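Local coordinates for protein endoglucanase (PDB 6VC5) that probably hydrolyses internal beta-1,4-glucosidic linkages of cellulose and related beta-glucans, as a family 8 glycoside hydrolase, at residues L63-F71 with N118-M127; G35-A45 with Y300-I311. All coordinates share one frame; numbering follows the deposited sequence.

Interaction 1. Residues L63-F71 with N118-M127; sequences LQHKDDALF and NIYGDVLKLM
Ala69 and Asp122 make the polar joint between the loop that follows helix 49-62 and helix 110-126 of the (alpha/alpha)6 barrel, next to an Asx turn built by Asp68. The amide of Ala69 donates a hydrogen bond to OD2 of Asp122 (N to OD2 2.8 Å, 155° at the hydrogen), meeting the carboxylate on its anti side and somewhat out of its plane. In the Asx turn, CG of Asp68 sits between the backbone N and the carbonyl carbon (chi1 58°), which brings OD1 back over its own loop. There OD1 takes two bonds, from His65 ND1 at 2.8 Å on the syn side and from the amide of Leu70 on the anti side. Although Asp68 OD1 and Asp122 OD2 lie 4.8 Å apart, the two N-H bonds at the former and the one at the latter probably ease the repulsion between them.

The tight part of the contact is the leucine. Leu70 sends CD2 against CG2 of Val123 at 3.6 Å and over CB of Asp122, while its CD1 touches both Leu126 CD1 and Met127 CG. Beside it, Ile119 presents CD1 to the edge of the Phe71 ring, in plane and 3.7 Å from CE2; one face of that ring carries Gln64 CG.

Things are looser toward solvent. Asn118, exposed, meets the loop through its backbone O, 3.6 Å from Ala69 CB, and through its CB; its OD1 is bonded to Gln114. At the other end of the contact, the CD1 methyl of partly exposed Leu126 that touches Leu70 also lies beside OD2 of Asp68. Beside Ala69, Gln64 NE2 donates to Ala69 O at 2.9 Å, almost straight at 171°, and CG1 of Ile119 rests against that same oxygen.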
loop_
_atom_site.group_PDB
_atom_site.type_symbol
_atom_site.label_atom_id
_atom_site.label_comp_id
_atom_site.label_asym_id
_atom_site.label_seq_id
_atom_site.Cartn_x
_atom_site.Cartn_y
_atom_site.Cartn_z
ATOM N N LEU A 63 -8.830 11.893 11.533
ATOM C CA LEU A 63 -9.221 11.198 10.312
ATOM C C LEU A 63 -10.239 10.087 10.511
ATOM O O LEU A 63 -11.013 9.822 9.594
ATOM C CB LEU A 63 -7.998 10.608 9.586
ATOM C CG LEU A 63 -6.925 11.592 9.115
ATOM C CD1 LEU A 63 -5.788 10.805 8.443
ATOM C CD2 LEU A 63 -7.525 12.619 8.173
ATOM N N GLN A 64 -10.263 9.409 11.660
ATOM C CA GLN A 64 -11.163 8.265 11.789
ATOM C C GLN A 64 -12.625 8.699 11.777
ATOM O O GLN A 64 -12.996 9.724 12.365
ATOM C CB GLN A 64 -10.847 7.429 13.034
ATOM C CG GLN A 64 -11.532 6.058 12.959
ATOM C CD GLN A 64 -11.038 5.106 14.025
ATOM O OE1 GLN A 64 -10.875 5.487 15.186
ATOM N NE2 GLN A 64 -10.805 3.850 13.639
ATOM N N HIS A 65 -13.456 7.919 11.082
ATOM C CA HIS A 65 -14.873 8.232 10.966
ATOM C C HIS A 65 -15.580 8.111 12.307
ATOM O O HIS A 65 -15.122 7.440 13.234
ATOM C CB HIS A 65 -15.554 7.310 9.956
ATOM C CG HIS A 65 -15.178 7.587 8.537
ATOM N ND1 HIS A 65 -15.338 6.655 7.535
ATOM C CD2 HIS A 65 -14.665 8.693 7.947
ATOM C CE1 HIS A 65 -14.936 7.173 6.385
ATOM N NE2 HIS A 65 -14.530 8.410 6.605
ATOM N N LYS A 66 -16.728 8.781 12.380
ATOM C CA LYS A 66 -17.621 8.755 13.531
ATOM C C LYS A 66 -18.451 7.475 13.552
ATOM O O LYS A 66 -18.604 6.843 14.604
ATOM C CB LYS A 66 -18.568 9.965 13.457
ATOM C CG LYS A 66 -17.955 11.388 13.625
ATOM C CD LYS A 66 -18.949 12.565 13.517
ATOM C CE LYS A 66 -18.294 13.927 13.713
ATOM N NZ LYS A 66 -19.305 14.985 13.572
ATOM N N ASP A 67 -18.970 7.071 12.390
ATOM C CA ASP A 67 -19.950 6.000 12.259
ATOM C C ASP A 67 -19.342 4.665 11.847
ATOM O O ASP A 67 -20.056 3.653 11.834
ATOM C CB ASP A 67 -21.012 6.401 11.228
ATOM C CG ASP A 67 -22.031 7.382 11.788
ATOM O OD1 ASP A 67 -23.219 7.287 11.411
ATOM O OD2 ASP A 67 -21.645 8.245 12.606
ATOM N N ASP A 68 -18.065 4.637 11.480
ATOM C CA ASP A 68 -17.360 3.385 11.227
ATOM C C ASP A 68 -15.889 3.604 11.569
ATOM O O ASP A 68 -15.478 4.704 11.949
ATOM C CB ASP A 68 -17.591 2.847 9.802
ATOM C CG ASP A 68 -17.182 3.831 8.715
ATOM O OD1 ASP A 68 -15.996 4.208 8.642
ATOM O OD2 ASP A 68 -18.056 4.213 7.908
ATOM N N ALA A 69 -15.088 2.547 11.435
ATOM C CA ALA A 69 -13.694 2.610 11.853
ATOM C C ALA A 69 -12.735 2.955 10.718
ATOM O O ALA A 69 -11.524 2.994 10.941
ATOM C CB ALA A 69 -13.272 1.289 12.513
ATOM N N LEU A 70 -13.241 3.225 9.516
ATOM C CA LEU A 70 -12.371 3.617 8.415
ATOM C C LEU A 70 -11.957 5.081 8.574
ATOM O O LEU A 70 -12.412 5.785 9.480
ATOM C CB LEU A 70 -13.055 3.335 7.083
ATOM C CG LEU A 70 -13.604 1.913 6.914
ATOM C CD1 LEU A 70 -14.207 1.755 5.528
ATOM C CD2 LEU A 70 -12.490 0.905 7.124
ATOM N N PHE A 71 -11.110 5.558 7.657
ATOM C CA PHE A 71 -10.442 6.850 7.800
ATOM C C PHE A 71 -10.709 7.727 6.592
ATOM O O PHE A 71 -10.576 7.282 5.448
ATOM C CB PHE A 71 -8.924 6.665 7.962
ATOM C CG PHE A 71 -8.562 5.942 9.209
ATOM C CD1 PHE A 71 -8.222 6.645 10.349
ATOM C CD2 PHE A 71 -8.590 4.552 9.245
ATOM C CE1 PHE A 71 -7.923 5.986 11.523
ATOM C CE2 PHE A 71 -8.281 3.884 10.402
ATOM C CZ PHE A 71 -7.953 4.598 11.546
ATOM N N ASN A 118 -11.267 -3.580 14.895
ATOM C CA ASN A 118 -12.376 -2.717 14.483
ATOM C C ASN A 118 -12.211 -2.244 13.042
ATOM O O ASN A 118 -13.175 -2.256 12.267
ATOM C CB ASN A 118 -12.497 -1.520 15.421
ATOM C CG ASN A 118 -13.031 -1.907 16.786
ATOM O OD1 ASN A 118 -13.611 -2.980 16.953
ATOM N ND2 ASN A 118 -12.826 -1.043 17.770
ATOM N N ILE A 119 -10.995 -1.829 12.661
ATOM C CA ILE A 119 -10.752 -1.412 11.279
ATOM C C ILE A 119 -10.960 -2.580 10.325
ATOM O O ILE A 119 -11.618 -2.447 9.283
ATOM C CB ILE A 119 -9.340 -0.819 11.130
ATOM C CG1 ILE A 119 -9.177 0.410 12.027
ATOM C CG2 ILE A 119 -9.057 -0.461 9.669
ATOM C CD1 ILE A 119 -7.719 0.786 12.289
ATOM N N TYR A 120 -10.351 -3.730 10.635
ATOM C CA TYR A 120 -10.454 -4.874 9.729
ATOM C C TYR A 120 -11.905 -5.284 9.546
ATOM O O TYR A 120 -12.331 -5.604 8.428
ATOM C CB TYR A 120 -9.648 -6.057 10.270
ATOM C CG TYR A 120 -8.148 -5.964 10.075
ATOM C CD1 TYR A 120 -7.593 -5.645 8.841
ATOM C CD2 TYR A 120 -7.285 -6.255 11.126
ATOM C CE1 TYR A 120 -6.211 -5.583 8.662
ATOM C CE2 TYR A 120 -5.906 -6.204 10.966
ATOM C CZ TYR A 120 -5.372 -5.872 9.738
ATOM O OH TYR A 120 -4.008 -5.821 9.575
ATOM N N GLY A 121 -12.677 -5.275 10.637
ATOM C CA GLY A 121 -14.085 -5.615 10.545
ATOM C C GLY A 121 -14.836 -4.721 9.575
ATOM O O GLY A 121 -15.671 -5.194 8.797
ATOM N N ASP A 122 -14.550 -3.421 9.603
ATOM C CA ASP A 122 -15.236 -2.505 8.697
ATOM C C ASP A 122 -14.709 -2.566 7.261
ATOM O O ASP A 122 -15.484 -2.345 6.324
ATOM C CB ASP A 122 -15.217 -1.088 9.270
ATOM C CG ASP A 122 -16.369 -0.851 10.240
ATOM O OD1 ASP A 122 -17.372 -1.603 10.161
ATOM O OD2 ASP A 122 -16.283 0.073 11.076
ATOM N N VAL A 123 -13.425 -2.864 7.049
ATOM C CA VAL A 123 -12.958 -3.131 5.687
ATOM C C VAL A 123 -13.711 -4.318 5.095
ATOM O O VAL A 123 -14.206 -4.263 3.963
ATOM C CB VAL A 123 -11.435 -3.354 5.661
ATOM C CG1 VAL A 123 -10.984 -3.862 4.279
ATOM C CG2 VAL A 123 -10.709 -2.074 6.007
ATOM N N LEU A 124 -13.809 -5.411 5.852
ATOM C CA LEU A 124 -14.499 -6.592 5.344
ATOM C C LEU A 124 -15.967 -6.300 5.076
ATOM O O LEU A 124 -16.527 -6.751 4.066
ATOM C CB LEU A 124 -14.356 -7.735 6.350
ATOM C CG LEU A 124 -14.633 -9.152 5.852
ATOM C CD1 LEU A 124 -13.664 -9.521 4.733
ATOM C CD2 LEU A 124 -14.540 -10.149 7.001
ATOM N N LYS A 125 -16.605 -5.534 5.964
ATOM C CA LYS A 125 -18.039 -5.279 5.850
ATOM C C LYS A 125 -18.359 -4.250 4.763
ATOM O O LYS A 125 -19.324 -4.423 4.013
ATOM C CB LYS A 125 -18.587 -4.823 7.200
ATOM C CG LYS A 125 -20.067 -4.472 7.191
ATOM C CD LYS A 125 -20.399 -3.477 8.298
ATOM C CE LYS A 125 -20.562 -4.155 9.653
ATOM N NZ LYS A 125 -21.808 -3.712 10.347
ATOM N N LEU A 126 -17.578 -3.174 4.667
ATOM C CA LEU A 126 -17.927 -2.053 3.800
ATOM C C LEU A 126 -17.153 -2.010 2.488
ATOM O O LEU A 126 -17.627 -1.380 1.537
ATOM C CB LEU A 126 -17.696 -0.723 4.533
ATOM C CG LEU A 126 -18.407 -0.590 5.881
ATOM C CD1 LEU A 126 -17.950 0.671 6.579
ATOM C CD2 LEU A 126 -19.923 -0.593 5.714
ATOM N N MET A 127 -15.982 -2.644 2.406
ATOM C CA MET A 127 -15.100 -2.489 1.252
ATOM C C MET A 127 -14.911 -3.779 0.472
ATOM O O MET A 127 -13.938 -3.899 -0.272
ATOM C CB MET A 127 -13.737 -1.940 1.663
ATOM C CG MET A 127 -13.773 -0.532 2.192
ATOM S SD MET A 127 -14.146 0.725 0.891
ATOM C CE MET A 127 -15.613 1.412 1.610
#

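Interaction 2. Residues G35-A45 with Y300-I311; sequences GQGYGMLFSAA and YYSAALTMLAYI
Phe42 is the knob here: it enters a hole formed by Ala304, Met307, Leu308 and Ile311 on helix 300-313. From CB, with CG anti to the carbonyl carbon (chi1 -57°), the ring leaves its own helix and reaches into the neighbour. CD1 meets Ile311 CD1 at 3.3 Å, in an oblique approach. CE1 runs on past Met307 CB, and CZ at the tip comes within 3.4 Å of that same CB. Returning along the far side, CE2 and CD2 lie under CB and CG of Met307. Met307 CB thus sits over one face, 3.6 Å from the ring centroid, as a CH-pi contact; its SD stands farther above that face, a distant Met-aromatic contact at 5.1 Å. Tyr38 O lies on the opposite face, toward the rim. CD2 of Leu308 is at the ring edge, though its exact place is doubtful. Cut back to an alanine, the knob would probably leave a gap among the four residues and deprive Met307 of the face its CB covers.

Tyr38 lies one turn earlier, with CD2 3.9 Å from Ala304 CB, and its hydroxyl bonds to Glu34. Phe11 adds an edge-to-face partner for Phe42. The segment axes approach to 10.8 Å and run in the same general sense at 37°: a single knob set between two like-directed helices of the family 8 (alpha/alpha)6 barrel.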
loop_
_atom_site.group_PDB
_atom_site.type_symbol
_atom_site.label_atom_id
_atom_site.label_comp_id
_atom_site.label_asym_id
_atom_site.label_seq_id
_atom_site.Cartn_x
_atom_site.Cartn_y
_atom_site.Cartn_z
ATOM N N GLY A 35 -0.195 8.148 4.679
ATOM C CA GLY A 35 1.003 8.665 5.325
ATOM C C GLY A 35 1.034 8.422 6.823
ATOM O O GLY A 35 2.079 8.096 7.386
ATOM N N GLN A 36 -0.099 8.614 7.498
ATOM C CA GLN A 36 -0.142 8.273 8.918
ATOM C C GLN A 36 0.098 6.776 9.098
ATOM O O GLN A 36 0.810 6.344 10.021
ATOM C CB GLN A 36 -1.494 8.676 9.514
ATOM C CG GLN A 36 -1.824 10.173 9.431
ATOM C CD GLN A 36 -0.796 11.042 10.125
ATOM O OE1 GLN A 36 -0.177 11.893 9.500
ATOM N NE2 GLN A 36 -0.611 10.829 11.431
ATOM N N GLY A 37 -0.446 5.976 8.176
ATOM C CA GLY A 37 -0.234 4.544 8.234
ATOM C C GLY A 37 1.224 4.162 8.087
ATOM O O GLY A 37 1.714 3.283 8.800
ATOM N N TYR A 38 1.937 4.820 7.166
ATOM C CA TYR A 38 3.371 4.572 7.037
ATOM C C TYR A 38 4.113 4.966 8.306
ATOM O O TYR A 38 5.003 4.242 8.767
ATOM C CB TYR A 38 3.957 5.321 5.832
ATOM C CG TYR A 38 3.551 4.782 4.481
ATOM C CD1 TYR A 38 3.390 3.418 4.266
ATOM C CD2 TYR A 38 3.344 5.647 3.420
ATOM C CE1 TYR A 38 3.016 2.931 3.023
ATOM C CE2 TYR A 38 2.977 5.174 2.180
ATOM C CZ TYR A 38 2.805 3.822 1.985
ATOM O OH TYR A 38 2.424 3.372 0.734
ATOM N N GLY A 39 3.790 6.136 8.865
ATOM C CA GLY A 39 4.450 6.558 10.089
ATOM C C GLY A 39 4.237 5.569 11.217
ATOM O O GLY A 39 5.174 5.224 11.943
ATOM N N MET A 40 3.003 5.074 11.350
ATOM C CA MET A 40 2.692 4.082 12.373
ATOM C C MET A 40 3.406 2.759 12.098
ATOM O O MET A 40 3.982 2.143 13.007
ATOM C CB MET A 40 1.178 3.900 12.426
ATOM C CG MET A 40 0.446 5.101 13.010
ATOM S SD MET A 40 -1.361 4.944 12.782
ATOM C CE MET A 40 -1.734 3.508 13.858
ATOM N N LEU A 41 3.399 2.313 10.838
ATOM C CA LEU A 41 4.036 1.037 10.516
ATOM C C LEU A 41 5.545 1.098 10.738
ATOM O O LEU A 41 6.146 0.161 11.287
ATOM C CB LEU A 41 3.719 0.653 9.069
ATOM C CG LEU A 41 4.094 -0.775 8.649
ATOM C CD1 LEU A 41 3.095 -1.756 9.248
ATOM C CD2 LEU A 41 4.133 -0.901 7.132
ATOM N N PHE A 42 6.187 2.179 10.271
ATOM C CA PHE A 42 7.640 2.288 10.394
ATOM C C PHE A 42 8.069 2.438 11.853
ATOM O O PHE A 42 9.076 1.853 12.273
ATOM C CB PHE A 42 8.172 3.472 9.580
ATOM C CG PHE A 42 7.830 3.448 8.103
ATOM C CD1 PHE A 42 7.414 2.295 7.465
ATOM C CD2 PHE A 42 7.936 4.616 7.362
ATOM C CE1 PHE A 42 7.100 2.302 6.096
ATOM C CE2 PHE A 42 7.630 4.632 6.009
ATOM C CZ PHE A 42 7.202 3.467 5.381
ATOM N N SER A 43 7.335 3.240 12.635
ATOM C CA SER A 43 7.667 3.412 14.046
ATOM C C SER A 43 7.429 2.132 14.841
ATOM O O SER A 43 8.203 1.819 15.751
ATOM C CB SER A 43 6.921 4.614 14.642
ATOM O OG SER A 43 5.524 4.432 14.632
ATOM N N ALA A 44 6.381 1.373 14.506
ATOM C CA ALA A 44 6.182 0.075 15.159
ATOM C C ALA A 44 7.320 -0.888 14.832
ATOM O O ALA A 44 7.846 -1.569 15.719
ATOM C CB ALA A 44 4.840 -0.522 14.734
ATOM N N ALA A 45 7.702 -0.972 13.552
ATOM C CA ALA A 45 8.799 -1.855 13.150
ATOM C C ALA A 45 10.117 -1.442 13.800
ATOM O O ALA A 45 10.924 -2.296 14.190
ATOM C CB ALA A 45 8.933 -1.846 11.627
ATOM N N TYR A 300 9.631 12.375 -0.715
ATOM C CA TYR A 300 8.864 11.593 0.246
ATOM C C TYR A 300 8.374 10.273 -0.351
ATOM O O TYR A 300 8.432 9.229 0.310
ATOM C CB TYR A 300 7.682 12.436 0.716
ATOM C CG TYR A 300 6.648 11.670 1.475
ATOM C CD1 TYR A 300 6.775 11.485 2.841
ATOM C CD2 TYR A 300 5.551 11.120 0.831
ATOM C CE1 TYR A 300 5.831 10.774 3.546
ATOM C CE2 TYR A 300 4.601 10.404 1.532
ATOM C CZ TYR A 300 4.749 10.239 2.895
ATOM O OH TYR A 300 3.808 9.529 3.607
ATOM N N TYR A 301 7.849 10.303 -1.576
ATOM C CA TYR A 301 7.331 9.073 -2.170
ATOM C C TYR A 301 8.401 7.988 -2.179
ATOM O O TYR A 301 8.153 6.839 -1.791
ATOM C CB TYR A 301 6.862 9.345 -3.606
ATOM C CG TYR A 301 6.492 8.069 -4.314
ATOM C CD1 TYR A 301 5.213 7.542 -4.210
ATOM C CD2 TYR A 301 7.436 7.366 -5.051
ATOM C CE1 TYR A 301 4.878 6.349 -4.833
ATOM C CE2 TYR A 301 7.118 6.187 -5.669
ATOM C CZ TYR A 301 5.834 5.686 -5.560
ATOM O OH TYR A 301 5.531 4.508 -6.178
ATOM N N SER A 302 9.595 8.340 -2.642
ATOM C CA SER A 302 10.665 7.357 -2.754
ATOM C C SER A 302 11.101 6.869 -1.376
ATOM O O SER A 302 11.374 5.674 -1.185
ATOM C CB SER A 302 11.848 7.988 -3.491
ATOM O OG SER A 302 12.839 7.020 -3.767
ATOM N N ALA A 303 11.168 7.778 -0.401
ATOM C CA ALA A 303 11.584 7.399 0.946
ATOM C C ALA A 303 10.621 6.385 1.568
ATOM O O ALA A 303 11.048 5.393 2.166
ATOM C CB ALA A 303 11.697 8.644 1.828
ATOM N N ALA A 304 9.314 6.616 1.431
ATOM C CA ALA A 304 8.345 5.686 1.994
ATOM C C ALA A 304 8.413 4.322 1.311
ATOM O O ALA A 304 8.348 3.285 1.983
ATOM C CB ALA A 304 6.935 6.279 1.923
ATOM N N LEU A 305 8.560 4.301 -0.016
ATOM C CA LEU A 305 8.639 3.022 -0.720
ATOM C C LEU A 305 9.903 2.251 -0.339
ATOM O O LEU A 305 9.867 1.023 -0.167
ATOM C CB LEU A 305 8.565 3.262 -2.231
ATOM C CG LEU A 305 8.536 2.030 -3.136
ATOM C CD1 LEU A 305 7.350 1.115 -2.839
ATOM C CD2 LEU A 305 8.489 2.489 -4.587
ATOM N N THR A 306 11.027 2.959 -0.199
ATOM C CA THR A 306 12.264 2.327 0.241
ATOM C C THR A 306 12.114 1.746 1.643
ATOM O O THR A 306 12.523 0.607 1.896
ATOM C CB THR A 306 13.391 3.357 0.173
ATOM O OG1 THR A 306 13.530 3.814 -1.180
ATOM C CG2 THR A 306 14.731 2.743 0.626
ATOM N N MET A 307 11.488 2.494 2.562
ATOM C CA MET A 307 11.249 1.962 3.901
ATOM C C MET A 307 10.399 0.694 3.864
ATOM O O MET A 307 10.684 -0.266 4.592
ATOM C CB MET A 307 10.567 3.002 4.788
ATOM C CG MET A 307 11.448 4.075 5.356
ATOM S SD MET A 307 12.625 3.573 6.654
ATOM C CE MET A 307 12.116 1.936 7.203
ATOM N N LEU A 308 9.348 0.677 3.037
ATOM C CA LEU A 308 8.531 -0.526 2.890
ATOM C C LEU A 308 9.387 -1.713 2.454
ATOM O O LEU A 308 9.197 -2.843 2.926
ATOM C CB LEU A 308 7.450 -0.257 1.849
ATOM C CG LEU A 308 6.102 0.405 2.125
ATOM C CD1 LEU A 308 5.197 -0.344 3.106
ATOM C CD2 LEU A 308 6.295 1.872 2.542
ATOM N N ALA A 309 10.355 -1.473 1.563
ATOM C CA ALA A 309 11.252 -2.546 1.141
ATOM C C ALA A 309 12.136 -3.059 2.280
ATOM O O ALA A 309 12.396 -4.265 2.363
ATOM C CB ALA A 309 12.103 -2.078 -0.031
ATOM N N TYR A 310 12.640 -2.160 3.138
ATOM C CA TYR A 310 13.399 -2.580 4.316
ATOM C C TYR A 310 12.561 -3.471 5.221
ATOM O O TYR A 310 13.050 -4.482 5.737
ATOM C CB TYR A 310 13.869 -1.362 5.121
ATOM C CG TYR A 310 15.175 -0.771 4.653
ATOM C CD1 TYR A 310 16.393 -1.256 5.132
ATOM C CD2 TYR A 310 15.198 0.267 3.742
ATOM C CE1 TYR A 310 17.593 -0.722 4.698
ATOM C CE2 TYR A 310 16.393 0.811 3.304
ATOM C CZ TYR A 310 17.588 0.312 3.785
ATOM O OH TYR A 310 18.770 0.862 3.332
ATOM N N ILE A 311 11.290 -3.110 5.414
ATOM C CA ILE A 311 10.407 -3.885 6.282
ATOM C C ILE A 311 10.128 -5.249 5.666
ATOM O O ILE A 311 10.142 -6.276 6.363
ATOM C CB ILE A 311 9.139 -3.076 6.609
ATOM C CG1 ILE A 311 9.531 -1.864 7.454
ATOM C CG2 ILE A 311 8.107 -3.933 7.359
ATOM C CD1 ILE A 311 8.424 -0.887 7.688
#

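Along the chain the order is 35-45, 63-71, 118-127, 300-311, so interaction 1 is nested within the loop that interaction 2 closes. Their centres are about 22 Å apart: interaction 2 is buried about 10 Å from the centre of the chain, interaction 1 about 17 Å from it and partly open to solvent. They touch through Leu63 CD1 and Gln36 CG, 4.1 Å apart, and helix 49-62 links helix 33-46 to the loop of interaction 1. Helix 90-106 serves both, packing Leu95 and Trp102 against interaction 2 and Asp93 and Leu100 against interaction 1. Interaction 2 sets an early helix, 33-46, against the last one, 300-313, and so helps close the ring of helices.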